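Local coordinates for protein C-domain type II peptide synthetase (PDB 4ZXW) that belongs to the condensation-domain family of peptide synthetases, as a free-standing (type II) protein with the two-lobed fold of the CoA-dependent acyltransferase clan, at residues Y46-A51 with L153-T158; E119-V124 with W394-S399; T242-F247 with S404-G409; Q372-P377 with L411-I416. All coordinates share one frame; numbering follows the deposited sequence.

Interaction 1 (Y46-A51 with L153-T158); sequences YHIVGA and LIAHHT. With GLC (alpha-D-glucopyranose), chain C; 4T7 ((1R)-1-(naphthalen-2-yl)ethane-1,2-diol), chain E.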
# COMPACT_ATOMS: atom_id res chain seq x y z
N TYR A 46 -11.89 0.80 -3.76
CA TYR A 46 -10.49 0.38 -3.88
C TYR A 46 -9.67 1.64 -4.17
O TYR A 46 -9.31 1.95 -5.32
CB TYR A 46 -10.30 -0.70 -4.96
CG TYR A 46 -8.90 -1.23 -5.06
CD1 TYR A 46 -8.37 -2.03 -4.04
CD2 TYR A 46 -8.09 -0.95 -6.15
CE1 TYR A 46 -7.09 -2.51 -4.10
CE2 TYR A 46 -6.75 -1.48 -6.21
CZ TYR A 46 -6.27 -2.25 -5.17
OH TYR A 46 -4.96 -2.76 -5.17
N HIS A 47 -9.40 2.40 -3.13
CA HIS A 47 -8.68 3.66 -3.29
C HIS A 47 -7.56 3.75 -2.25
O HIS A 47 -7.46 2.91 -1.36
CB HIS A 47 -9.63 4.87 -3.17
CG HIS A 47 -10.67 4.75 -2.09
ND1 HIS A 47 -10.36 4.40 -0.79
CD2 HIS A 47 -12.01 4.94 -2.12
CE1 HIS A 47 -11.47 4.37 -0.07
NE2 HIS A 47 -12.48 4.69 -0.85
N ILE A 48 -6.73 4.78 -2.40
CA ILE A 48 -5.60 5.01 -1.53
C ILE A 48 -5.67 6.50 -1.16
O ILE A 48 -6.03 7.32 -2.02
CB ILE A 48 -4.28 4.61 -2.21
CG1 ILE A 48 -3.09 4.89 -1.29
CG2 ILE A 48 -4.12 5.36 -3.53
CD1 ILE A 48 -1.78 4.30 -1.81
N VAL A 49 -5.41 6.83 0.11
CA VAL A 49 -5.36 8.22 0.56
C VAL A 49 -3.94 8.65 0.99
O VAL A 49 -3.12 7.83 1.38
CB VAL A 49 -6.33 8.47 1.74
CG1 VAL A 49 -7.71 8.07 1.35
CG2 VAL A 49 -5.91 7.66 2.95
N GLY A 50 -3.71 9.95 0.89
CA GLY A 50 -2.54 10.59 1.46
C GLY A 50 -2.99 11.90 2.12
O GLY A 50 -3.82 12.64 1.57
N ALA A 51 -2.49 12.13 3.32
CA ALA A 51 -2.78 13.33 4.08
C ALA A 51 -1.48 14.07 4.42
O ALA A 51 -0.50 13.47 4.89
CB ALA A 51 -3.53 12.99 5.32
N LEU A 153 -5.75 13.73 -0.13
CA LEU A 153 -5.90 13.27 -1.49
C LEU A 153 -6.32 11.81 -1.45
O LEU A 153 -5.82 11.00 -0.65
CB LEU A 153 -4.60 13.42 -2.27
CG LEU A 153 -4.01 14.83 -2.23
CD1 LEU A 153 -2.74 14.80 -3.03
CD2 LEU A 153 -4.96 15.84 -2.83
N ILE A 154 -7.24 11.48 -2.34
CA ILE A 154 -7.71 10.11 -2.48
C ILE A 154 -7.74 9.80 -3.98
O ILE A 154 -8.09 10.64 -4.78
CB ILE A 154 -9.05 9.92 -1.78
CG1 ILE A 154 -9.46 8.46 -1.82
CG2 ILE A 154 -10.16 10.80 -2.42
CD1 ILE A 154 -10.73 8.16 -1.07
N ALA A 155 -7.23 8.63 -4.34
CA ALA A 155 -7.06 8.25 -5.74
C ALA A 155 -7.47 6.80 -5.91
O ALA A 155 -7.30 6.01 -4.98
CB ALA A 155 -5.60 8.44 -6.17
N HIS A 156 -8.03 6.42 -7.05
CA HIS A 156 -8.34 5.00 -7.22
C HIS A 156 -7.03 4.23 -7.22
O HIS A 156 -6.03 4.64 -7.82
CB HIS A 156 -9.14 4.70 -8.49
CG HIS A 156 -9.92 3.42 -8.40
ND1 HIS A 156 -9.41 2.20 -8.76
CD2 HIS A 156 -11.17 3.18 -7.92
CE1 HIS A 156 -10.30 1.26 -8.51
NE2 HIS A 156 -11.38 1.83 -8.00
N HIS A 157 -7.03 3.11 -6.51
CA HIS A 157 -5.76 2.43 -6.23
C HIS A 157 -5.29 1.64 -7.48
O HIS A 157 -4.18 1.13 -7.51
CB HIS A 157 -5.93 1.56 -4.98
CG HIS A 157 -4.67 0.99 -4.41
ND1 HIS A 157 -3.41 1.46 -4.72
CD2 HIS A 157 -4.49 0.00 -3.50
CE1 HIS A 157 -2.51 0.77 -4.05
NE2 HIS A 157 -3.14 -0.12 -3.30
N THR A 158 -6.14 1.56 -8.51
CA THR A 158 -5.69 1.06 -9.84
C THR A 158 -4.83 2.11 -10.57
O THR A 158 -4.06 1.77 -11.49
CB THR A 158 -6.88 0.67 -10.77
OG1 THR A 158 -7.71 1.82 -11.06
CG2 THR A 158 -7.71 -0.42 -10.12
C1 GLC C . -1.59 4.14 3.75
C2 GLC C . -2.65 4.68 2.80
C3 GLC C . -3.96 3.91 2.85
C4 GLC C . -3.66 2.43 2.66
C5 GLC C . -2.60 1.96 3.67
C6 GLC C . -2.29 0.48 3.41
O2 GLC C . -2.94 6.03 3.14
O3 GLC C . -4.78 4.37 1.77
O4 GLC C . -4.87 1.68 2.82
O5 GLC C . -1.39 2.75 3.57
O6 GLC C . -1.60 0.38 2.16
CAI 4T7 E . -4.07 -6.12 -0.97
CAM 4T7 E . -4.37 -7.48 -1.13
CAG 4T7 E . -4.41 -8.33 -0.02
CAD 4T7 E . -4.74 -9.68 -0.17
CAC 4T7 E . -5.05 -10.19 -1.43
CAF 4T7 E . -5.02 -9.35 -2.54
CAL 4T7 E . -4.70 -7.98 -2.38
CAH 4T7 E . -4.67 -7.12 -3.48
CAE 4T7 E . -4.33 -5.78 -3.31
CAK 4T7 E . -4.04 -5.24 -2.05
CAN 4T7 E . -3.70 -3.83 -1.93
OAB 4T7 E . -4.29 -3.16 -0.78
CAJ 4T7 E . -2.18 -3.59 -1.86
OAA 4T7 E . -1.89 -2.18 -1.74
O HOH W 1 -3.28 -1.42 -6.60
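Y46 and H157 pack against each other where two antiparallel strands run out. Strands 47-51 and 153-156 lie side by side, at 159° between their directions. I48 with A155 and G50 with L153 are hydrogen-bonded pairs; H47 with H156 and V49 with I154 are non-hydrogen-bonded ones. Past the last pair, H157 N adds a bond of 2.8 Å to Y46 O.

The tight part is the aromatic cluster of Y46, H156 and H157. H157 CB lies over one face of Y46, 3.7 Å from the ring centroid, as a CH-pi contact. The H157 ring is slid toward the phenol end, so CD2 comes 3.3 Å from Y46 OH and the rings barely overlap. Y46 turns its edge to the face of H156, with planes 63° apart. Y46 O sits over the centre of that imidazole, whose NE2 is held by G43. Further along, I154 CD1 lies over the centre of the H47 ring, a CH-pi contact, 3.6 Å from its centroid. I154 is fully extended to get there (chi1 -175°). H47 ND1 is hydrogen-bonded to S404 OG.

The other side is less closely packed by protein and meets water and ligands. Water 1 bridges Y46 OH and H157 O. H157 NE2 shares a bond of 2.9 Å with OAA of the diol 4T7, and ND1 is hydrogen-bonded to A160 O. V49 N gives a bond to O3 of the glucose unit, and V49 O takes one from its O2. H156 and H157 open the HHxxxD signature sequence of condensation domains, placed just after a central strand of the N-terminal lobe.

Interaction 2 (E119-V124 with W394-S399); sequences ELLNEV and WERQLS. With FRU (beta-D-fructofuranose), chain B.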
# COMPACT_ATOMS: atom_id res chain seq x y z
N GLU A 119 -10.32 12.18 11.78
CA GLU A 119 -11.73 11.95 11.47
C GLU A 119 -12.02 12.34 10.03
O GLU A 119 -12.75 11.65 9.33
CB GLU A 119 -12.59 12.72 12.46
CG GLU A 119 -12.58 12.04 13.81
CD GLU A 119 -13.14 12.89 14.93
OE1 GLU A 119 -13.56 14.04 14.66
OE2 GLU A 119 -13.14 12.41 16.08
N LEU A 120 -11.43 13.42 9.57
CA LEU A 120 -11.62 13.80 8.19
C LEU A 120 -11.02 12.76 7.25
O LEU A 120 -11.59 12.45 6.21
CB LEU A 120 -10.99 15.17 7.90
CG LEU A 120 -10.97 15.55 6.42
CD1 LEU A 120 -12.39 15.44 5.84
CD2 LEU A 120 -10.39 16.96 6.25
N LEU A 121 -9.85 12.24 7.60
CA LEU A 121 -9.20 11.24 6.75
C LEU A 121 -10.05 9.98 6.66
O LEU A 121 -10.19 9.35 5.60
CB LEU A 121 -7.81 10.91 7.30
CG LEU A 121 -6.69 10.45 6.39
CD1 LEU A 121 -6.68 11.21 5.09
CD2 LEU A 121 -5.36 10.66 7.14
N ASN A 122 -10.59 9.59 7.81
CA ASN A 122 -11.43 8.42 7.86
C ASN A 122 -12.68 8.66 7.02
O ASN A 122 -13.15 7.76 6.30
CB ASN A 122 -11.81 8.08 9.29
CG ASN A 122 -10.72 7.28 10.00
OD1 ASN A 122 -9.58 7.23 9.53
ND2 ASN A 122 -11.07 6.65 11.12
N GLU A 123 -13.23 9.87 7.11
CA GLU A 123 -14.48 10.13 6.42
C GLU A 123 -14.23 10.03 4.92
O GLU A 123 -14.96 9.38 4.19
CB GLU A 123 -15.07 11.49 6.77
CG GLU A 123 -16.51 11.61 6.30
CD GLU A 123 -16.95 13.02 5.98
OE1 GLU A 123 -16.75 13.91 6.83
OE2 GLU A 123 -17.50 13.23 4.87
N VAL A 124 -13.15 10.65 4.47
CA VAL A 124 -12.84 10.59 3.05
C VAL A 124 -12.63 9.13 2.62
O VAL A 124 -13.18 8.71 1.61
CB VAL A 124 -11.62 11.48 2.74
CG1 VAL A 124 -11.15 11.29 1.32
CG2 VAL A 124 -12.00 12.95 2.99
N TRP A 394 1.74 10.04 8.62
CA TRP A 394 1.82 8.58 8.56
C TRP A 394 1.09 7.92 9.70
O TRP A 394 0.40 6.91 9.51
CB TRP A 394 3.27 8.08 8.59
CG TRP A 394 3.94 8.27 7.30
CD1 TRP A 394 4.95 9.15 7.03
CD2 TRP A 394 3.67 7.58 6.07
NE1 TRP A 394 5.32 9.05 5.70
CE2 TRP A 394 4.55 8.09 5.10
CE3 TRP A 394 2.76 6.57 5.71
CZ2 TRP A 394 4.55 7.64 3.78
CZ3 TRP A 394 2.76 6.11 4.39
CH2 TRP A 394 3.65 6.65 3.44
N GLU A 395 1.27 8.46 10.89
CA GLU A 395 0.72 7.89 12.11
C GLU A 395 -0.75 8.25 12.20
O GLU A 395 -1.09 9.40 12.41
CB GLU A 395 1.46 8.43 13.33
CG GLU A 395 2.06 7.36 14.22
CD GLU A 395 2.81 7.97 15.39
OE1 GLU A 395 3.88 7.44 15.78
OE2 GLU A 395 2.32 9.00 15.92
N ARG A 396 -1.63 7.29 11.96
CA ARG A 396 -3.05 7.47 12.21
C ARG A 396 -3.39 6.50 13.28
O ARG A 396 -3.11 5.32 13.15
CB ARG A 396 -3.90 7.21 10.97
CG ARG A 396 -3.55 8.05 9.81
CD ARG A 396 -4.12 7.48 8.55
NE ARG A 396 -5.57 7.39 8.49
CZ ARG A 396 -6.21 6.79 7.49
NH1 ARG A 396 -5.52 6.18 6.52
NH2 ARG A 396 -7.54 6.76 7.45
N GLN A 397 -3.96 6.97 14.37
CA GLN A 397 -4.26 6.01 15.39
C GLN A 397 -5.74 5.70 15.46
O GLN A 397 -6.16 4.77 16.14
CB GLN A 397 -3.70 6.52 16.71
CG GLN A 397 -2.18 6.25 16.74
CD GLN A 397 -1.48 6.93 17.86
OE1 GLN A 397 -1.33 6.37 18.94
NE2 GLN A 397 -1.04 8.17 17.62
N LEU A 398 -6.52 6.42 14.67
CA LEU A 398 -7.95 6.18 14.63
C LEU A 398 -8.22 5.06 13.65
O LEU A 398 -7.91 5.15 12.47
CB LEU A 398 -8.68 7.44 14.22
CG LEU A 398 -10.11 7.61 14.69
CD1 LEU A 398 -10.12 7.79 16.17
CD2 LEU A 398 -10.66 8.84 14.00
N SER A 399 -8.78 3.99 14.16
CA SER A 399 -9.11 2.88 13.31
C SER A 399 -10.44 3.13 12.56
O SER A 399 -11.15 4.13 12.75
CB SER A 399 -9.16 1.63 14.14
OG SER A 399 -7.89 1.37 14.70
C1 FRU B . -1.21 6.44 5.96
C2 FRU B . -1.27 4.91 6.04
C3 FRU B . -1.92 4.35 7.30
C4 FRU B . -1.20 3.04 7.71
C5 FRU B . 0.18 3.32 7.14
C6 FRU B . 0.79 2.02 6.61
O1 FRU B . -2.43 7.02 5.51
O2 FRU B . -2.11 4.35 5.04
O3 FRU B . -3.29 4.67 7.59
O4 FRU B . -1.19 2.70 9.10
O5 FRU B . 0.04 4.30 6.07
O6 FRU B . -0.06 1.46 5.57
O HOH W 2 -7.30 8.39 10.65
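R396 reaches from its loop to N122 on helix 110-126, and three kinds of contact surround the pair.

The polar contact comes first. R396 NH2 donates to N122 OD1 at 3.0 Å, with an angle of 152° at the hydrogen. The oxygen lies close to the guanidinium plane, although the amide and guanidinium planes are 66° apart. Water 2 makes a second link: it accepts from R396 NE at 2.9 Å and lies 2.8 Å from N122 OD1. R396 NH2 also forms a salt bridge with E125, one turn further along the helix. The carboxylate of E118, on the same helix, accepts hydrogen bonds from the backbone N-H groups of Q397 and L398.

The apolar contacts flank it. L121 crosses R396 at about a right angle and covers one guanidinium face; its CD2 is 3.5 Å from R396 NE. L398 CD2 fits against the helix surface, 3.7 Å from E119 CG and 3.6 Å from N122 ND2.

The third group is the contact with the fructose unit. R396 NH1 gives two weak bonds, to its O3 at 2.9 Å and its O1 at 3.4 Å. The R396 chain bends at chi3 (63°), which turns NH1 toward the sugar while NE and NH2 face the helix. W394 presents a ring edge to FRU O5.

The guanidinium is thus held by an amide oxygen and a carboxylate, with a leucine over one face. Its charge is probably offset in part by E125, which R246 shares. The sugar bonds are weak, so the protein partners carry most of the grip on the guanidinium.

Interaction 3 (T242-F247 with S404-G409); sequences TAWQRF and SDIPDG. With 4T7 ((1R)-1-(naphthalen-2-yl)ethane-1,2-diol), chain E; GLC (alpha-D-glucopyranose), chain C.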
# COMPACT_ATOMS: atom_id res chain seq x y z
N THR A 242 -14.25 -3.70 4.38
CA THR A 242 -12.87 -3.78 4.83
C THR A 242 -12.68 -2.80 5.99
O THR A 242 -12.97 -1.60 5.86
CB THR A 242 -11.87 -3.49 3.71
OG1 THR A 242 -12.01 -4.47 2.66
CG2 THR A 242 -10.41 -3.56 4.24
N ALA A 243 -12.24 -3.35 7.13
CA ALA A 243 -11.91 -2.59 8.33
C ALA A 243 -10.39 -2.49 8.47
O ALA A 243 -9.64 -3.36 7.99
CB ALA A 243 -12.50 -3.24 9.58
N TRP A 244 -9.94 -1.45 9.16
CA TRP A 244 -8.52 -1.13 9.29
C TRP A 244 -8.26 -0.82 10.72
O TRP A 244 -8.81 0.14 11.24
CB TRP A 244 -8.13 0.06 8.43
CG TRP A 244 -8.26 -0.23 6.97
CD1 TRP A 244 -9.36 -0.07 6.22
CD2 TRP A 244 -7.25 -0.73 6.09
NE1 TRP A 244 -9.12 -0.43 4.91
CE2 TRP A 244 -7.82 -0.85 4.81
CE3 TRP A 244 -5.92 -1.11 6.26
CZ2 TRP A 244 -7.12 -1.30 3.71
CZ3 TRP A 244 -5.23 -1.56 5.17
CH2 TRP A 244 -5.82 -1.65 3.90
N GLN A 245 -7.47 -1.67 11.38
CA GLN A 245 -7.09 -1.39 12.75
C GLN A 245 -5.69 -0.78 12.68
O GLN A 245 -4.76 -1.37 12.11
CB GLN A 245 -7.13 -2.65 13.60
CG GLN A 245 -8.55 -2.98 14.06
CD GLN A 245 -8.64 -4.13 15.06
OE1 GLN A 245 -7.80 -4.29 15.97
NE2 GLN A 245 -9.69 -4.93 14.91
N ARG A 246 -5.57 0.42 13.23
CA ARG A 246 -4.38 1.21 13.00
C ARG A 246 -3.58 1.21 14.28
O ARG A 246 -4.16 1.07 15.35
CB ARG A 246 -4.76 2.62 12.55
CG ARG A 246 -5.61 2.57 11.27
CD ARG A 246 -5.43 3.78 10.41
NE ARG A 246 -6.00 3.55 9.08
CZ ARG A 246 -7.25 3.86 8.73
NH1 ARG A 246 -8.08 4.40 9.60
NH2 ARG A 246 -7.67 3.61 7.51
N PHE A 247 -2.27 1.28 14.17
CA PHE A 247 -1.41 1.29 15.34
C PHE A 247 -0.09 1.96 15.03
O PHE A 247 0.30 2.07 13.87
CB PHE A 247 -1.13 -0.12 15.84
CG PHE A 247 -0.50 -1.01 14.81
CD1 PHE A 247 -1.29 -1.66 13.87
CD2 PHE A 247 0.86 -1.19 14.77
CE1 PHE A 247 -0.72 -2.50 12.91
CE2 PHE A 247 1.43 -2.01 13.82
CZ PHE A 247 0.63 -2.66 12.88
N SER A 404 -10.92 1.63 2.83
CA SER A 404 -10.47 1.18 1.52
C SER A 404 -10.57 -0.31 1.41
O SER A 404 -10.30 -1.04 2.37
CB SER A 404 -9.03 1.57 1.25
OG SER A 404 -8.88 2.96 1.34
N ASP A 405 -11.00 -0.76 0.24
CA ASP A 405 -11.21 -2.16 -0.01
C ASP A 405 -9.92 -2.98 -0.03
O ASP A 405 -8.94 -2.57 -0.63
CB ASP A 405 -11.92 -2.32 -1.34
CG ASP A 405 -12.31 -3.75 -1.61
OD1 ASP A 405 -13.42 -4.16 -1.19
OD2 ASP A 405 -11.51 -4.47 -2.26
N ILE A 406 -9.92 -4.13 0.63
CA ILE A 406 -8.94 -5.19 0.35
C ILE A 406 -9.63 -6.26 -0.48
O ILE A 406 -10.59 -6.90 -0.01
CB ILE A 406 -8.33 -5.78 1.64
CG1 ILE A 406 -7.33 -4.80 2.25
CG2 ILE A 406 -7.55 -7.07 1.32
CD1 ILE A 406 -7.07 -5.09 3.73
N PRO A 407 -9.19 -6.45 -1.73
CA PRO A 407 -9.93 -7.33 -2.63
C PRO A 407 -10.37 -8.66 -2.01
O PRO A 407 -11.53 -9.04 -2.16
CB PRO A 407 -8.95 -7.54 -3.79
CG PRO A 407 -8.26 -6.25 -3.88
CD PRO A 407 -8.10 -5.76 -2.45
N ASP A 408 -9.49 -9.36 -1.32
CA ASP A 408 -9.87 -10.69 -0.82
C ASP A 408 -8.73 -11.24 0.03
O ASP A 408 -7.95 -12.09 -0.42
CB ASP A 408 -10.20 -11.63 -1.99
CG ASP A 408 -11.07 -12.84 -1.59
OD1 ASP A 408 -10.85 -13.41 -0.49
OD2 ASP A 408 -11.97 -13.20 -2.39
N GLY A 409 -8.64 -10.76 1.27
CA GLY A 409 -7.59 -11.17 2.16
C GLY A 409 -7.37 -10.28 3.36
O GLY A 409 -8.25 -9.51 3.78
CAI 4T7 E . -4.07 -6.12 -0.97
CAM 4T7 E . -4.37 -7.48 -1.13
CAG 4T7 E . -4.41 -8.33 -0.02
CAD 4T7 E . -4.74 -9.68 -0.17
CAC 4T7 E . -5.05 -10.19 -1.43
CAF 4T7 E . -5.02 -9.35 -2.54
CAL 4T7 E . -4.70 -7.98 -2.38
CAH 4T7 E . -4.67 -7.12 -3.48
CAE 4T7 E . -4.33 -5.78 -3.31
CAK 4T7 E . -4.04 -5.24 -2.05
CAN 4T7 E . -3.70 -3.83 -1.93
OAB 4T7 E . -4.29 -3.16 -0.78
CAJ 4T7 E . -2.18 -3.59 -1.86
OAA 4T7 E . -1.89 -2.18 -1.74
C1 GLC C . -1.59 4.14 3.75
C2 GLC C . -2.65 4.68 2.80
C3 GLC C . -3.96 3.91 2.85
C4 GLC C . -3.66 2.43 2.66
C5 GLC C . -2.60 1.96 3.67
C6 GLC C . -2.29 0.48 3.41
O2 GLC C . -2.94 6.03 3.14
O3 GLC C . -4.78 4.37 1.77
O4 GLC C . -4.87 1.68 2.82
O5 GLC C . -1.39 2.75 3.57
O6 GLC C . -1.60 0.38 2.16
O HOH W 3 -14.36 -3.76 1.17
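W244 and T242 of strand 242-249 hold the loop 404-409 against an outer strand of the five-stranded mixed sheet in the C-terminal lobe of the condensation-domain fold. The W244 indole points its N-H edge at the loop. NE1 donates to S404 O at 2.9 Å, meeting a lone pair in the carbonyl plane; the oxygen lies only 8° out of the indole plane. The far end of the indole reaches I406, where CH2 is 3.7 Å from CD1; the two side chains cross obliquely. O4 of the glucose unit lies above one indole face, toward its rim.

T242 stands beside W244 and uses both branches. With OG1 next to the backbone N (chi1 -62°), the hydroxyl accepts from I406 N at 2.9 Å in a nearly straight bond of 176°. CG2 turns to the other partners, 3.1 Å from S404 O and 3.7 Å from I406 CD1. Water 3 links T242 OG1 to D405 OD1, a carboxylate oxygen that also forms a salt bridge with K240.

I406 is forked between protein and ligand. Its CD1 goes to W244 and T242, while its CG2 touches the naphthyl carbon CAG of 4T7 at 3.6 Å.

Interaction 4 (Q372-P377 with L411-I416); sequences QAVHAP and LWSIHI. With FRU (beta-D-fructofuranose), chain B; GLC (alpha-D-glucopyranose), chain C.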
# COMPACT_ATOMS: atom_id res chain seq x y z
N GLN A 372 3.38 -6.23 4.20
CA GLN A 372 4.14 -5.27 3.39
C GLN A 372 4.72 -4.10 4.17
O GLN A 372 4.22 -3.68 5.20
CB GLN A 372 3.28 -4.67 2.26
CG GLN A 372 2.27 -3.63 2.72
CD GLN A 372 1.50 -2.96 1.57
OE1 GLN A 372 1.55 -3.38 0.40
NE2 GLN A 372 0.77 -1.89 1.91
N ALA A 373 5.76 -3.55 3.59
CA ALA A 373 6.24 -2.25 3.98
C ALA A 373 5.90 -1.29 2.84
O ALA A 373 6.14 -1.60 1.68
CB ALA A 373 7.73 -2.26 4.23
N VAL A 374 5.32 -0.15 3.21
CA VAL A 374 4.99 0.90 2.26
C VAL A 374 6.24 1.47 1.61
O VAL A 374 7.16 1.89 2.31
CB VAL A 374 4.22 2.01 2.95
CG1 VAL A 374 3.90 3.13 1.94
CG2 VAL A 374 2.99 1.42 3.59
N HIS A 375 6.24 1.49 0.28
CA HIS A 375 7.34 2.06 -0.51
C HIS A 375 7.01 3.49 -0.94
O HIS A 375 6.13 3.71 -1.79
CB HIS A 375 7.60 1.17 -1.73
CG HIS A 375 8.75 1.62 -2.58
ND1 HIS A 375 10.07 1.43 -2.21
CD2 HIS A 375 8.79 2.22 -3.79
CE1 HIS A 375 10.86 1.90 -3.15
NE2 HIS A 375 10.11 2.38 -4.13
N ALA A 376 7.72 4.44 -0.34
CA ALA A 376 7.46 5.86 -0.48
C ALA A 376 8.79 6.61 -0.45
O ALA A 376 9.73 6.15 0.18
CB ALA A 376 6.57 6.36 0.62
N PRO A 377 8.88 7.75 -1.15
CA PRO A 377 10.09 8.56 -1.05
C PRO A 377 10.44 8.89 0.41
O PRO A 377 9.55 9.21 1.23
CB PRO A 377 9.73 9.82 -1.84
CG PRO A 377 8.77 9.35 -2.83
CD PRO A 377 7.94 8.31 -2.13
N LEU A 411 -4.44 -7.68 5.06
CA LEU A 411 -3.22 -6.91 4.81
C LEU A 411 -2.62 -6.33 6.08
O LEU A 411 -3.26 -5.58 6.83
CB LEU A 411 -3.50 -5.79 3.83
CG LEU A 411 -2.27 -4.94 3.43
CD1 LEU A 411 -1.34 -5.75 2.64
CD2 LEU A 411 -2.70 -3.75 2.57
N TRP A 412 -1.36 -6.68 6.32
CA TRP A 412 -0.50 -5.97 7.26
C TRP A 412 0.30 -4.98 6.46
O TRP A 412 0.88 -5.32 5.46
CB TRP A 412 0.46 -6.91 7.98
CG TRP A 412 -0.20 -7.96 8.78
CD1 TRP A 412 -0.75 -9.13 8.32
CD2 TRP A 412 -0.33 -7.99 10.19
NE1 TRP A 412 -1.24 -9.86 9.37
CE2 TRP A 412 -0.98 -9.19 10.53
CE3 TRP A 412 0.05 -7.11 11.21
CZ2 TRP A 412 -1.27 -9.53 11.85
CZ3 TRP A 412 -0.24 -7.45 12.52
CH2 TRP A 412 -0.91 -8.65 12.83
N SER A 413 0.32 -3.73 6.90
CA SER A 413 1.06 -2.74 6.18
C SER A 413 1.75 -1.84 7.20
O SER A 413 1.12 -1.29 8.08
CB SER A 413 0.12 -1.96 5.26
OG SER A 413 0.78 -0.86 4.63
N ILE A 414 3.06 -1.70 7.05
CA ILE A 414 3.87 -0.87 7.92
C ILE A 414 4.57 0.20 7.09
O ILE A 414 5.09 -0.11 6.02
CB ILE A 414 4.95 -1.69 8.67
CG1 ILE A 414 4.31 -2.85 9.41
CG2 ILE A 414 5.68 -0.79 9.66
CD1 ILE A 414 3.24 -2.44 10.36
N HIS A 415 4.61 1.43 7.59
CA HIS A 415 5.50 2.42 7.02
C HIS A 415 6.59 2.64 8.04
O HIS A 415 6.31 2.93 9.20
CB HIS A 415 4.83 3.77 6.68
CG HIS A 415 5.82 4.80 6.23
ND1 HIS A 415 6.34 5.75 7.08
CD2 HIS A 415 6.45 4.97 5.04
CE1 HIS A 415 7.23 6.48 6.42
NE2 HIS A 415 7.32 6.02 5.19
N ILE A 416 7.83 2.49 7.59
CA ILE A 416 8.97 2.67 8.47
C ILE A 416 9.67 3.96 8.11
O ILE A 416 10.27 4.08 7.04
CB ILE A 416 9.95 1.48 8.39
CG1 ILE A 416 9.23 0.18 8.69
CG2 ILE A 416 11.07 1.67 9.38
CD1 ILE A 416 9.74 -1.00 7.93
C1 FRU B . -1.21 6.44 5.96
C2 FRU B . -1.27 4.91 6.04
C3 FRU B . -1.92 4.35 7.30
C4 FRU B . -1.20 3.04 7.71
C5 FRU B . 0.18 3.32 7.14
C6 FRU B . 0.79 2.02 6.61
O1 FRU B . -2.43 7.02 5.51
O2 FRU B . -2.11 4.35 5.04
O3 FRU B . -3.29 4.67 7.59
O4 FRU B . -1.19 2.70 9.10
O5 FRU B . 0.04 4.30 6.07
O6 FRU B . -0.06 1.46 5.57
C1 GLC C . -1.59 4.14 3.75
C2 GLC C . -2.65 4.68 2.80
C3 GLC C . -3.96 3.91 2.85
C4 GLC C . -3.66 2.43 2.66
C5 GLC C . -2.60 1.96 3.67
C6 GLC C . -2.29 0.48 3.41
O2 GLC C . -2.94 6.03 3.14
O3 GLC C . -4.78 4.37 1.77
O4 GLC C . -4.87 1.68 2.82
O5 GLC C . -1.39 2.75 3.57
O6 GLC C . -1.60 0.38 2.16
O HOH W 4 8.15 1.74 4.87
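Q372 and A373 pair in parallel with S413 and I414, and the backbone bonds run from Q372 N to W412 O, from I414 N to Q372 O and from V374 N to I414 O. Q372 is therefore gripped at both N and O by the residues flanking S413.

Its side chain adds a further bond to the same strand. Q372 NE2 donates to S413 OG at 2.9 Å, nearly straight at 175°, and the hydroxyl lies in the amide plane. CG is squeezed between the backbone N and the carbonyl carbon (chi1 75°); the chain then runs extended and lays the amide beside S413. S413 OG in turn gives its proton to O6 of the fructose unit at 2.6 Å. One hydroxyl thus passes the bond on from glutamine to sugar. V374 CG2 packs 3.3 Å from S413 OG and 3.6 Å from FRU O6. L411 CD2 comes 4.0 Å from Q372 NE2.

The face carrying A373 and I414 is apolar. A373 CB meets I416 CD1 loosely, at 4.4 Å. Helix 268-284 covers this face through F269 and M272. Further along, water 4 takes the N-H of I416 and donates to V374 O, joining the segments where no direct bond is made. The ring of H415 stacks on W394.

Strands 366-373 and 410-416 are the parallel pair within the mixed sheet of the C-terminal lobe. Q372, S413 and V374 line its ligand-facing side, in the cleft between the two lobes that is a hallmark of condensation domains.

Interactions 1, 3 and 4 are buried; interaction 2 is only partly so. Interaction 1 belongs to the sheet of the N-terminal lobe. Interactions 3 and 4 share the C-terminal sheet and meet where I406 packs on L411 and F247 on I414. The connection between strands 388-392 and 410-416 supplies one segment each to interactions 2 and 3. It ties the lobes together through the H47 to S404 and S399 to R246 bonds. Backbone pairing dominates interactions 1 and 4, antiparallel in one and parallel in the other. Side chains carry interactions 2 and 3, with a guanidinium in one, a threonine and an indole in the other.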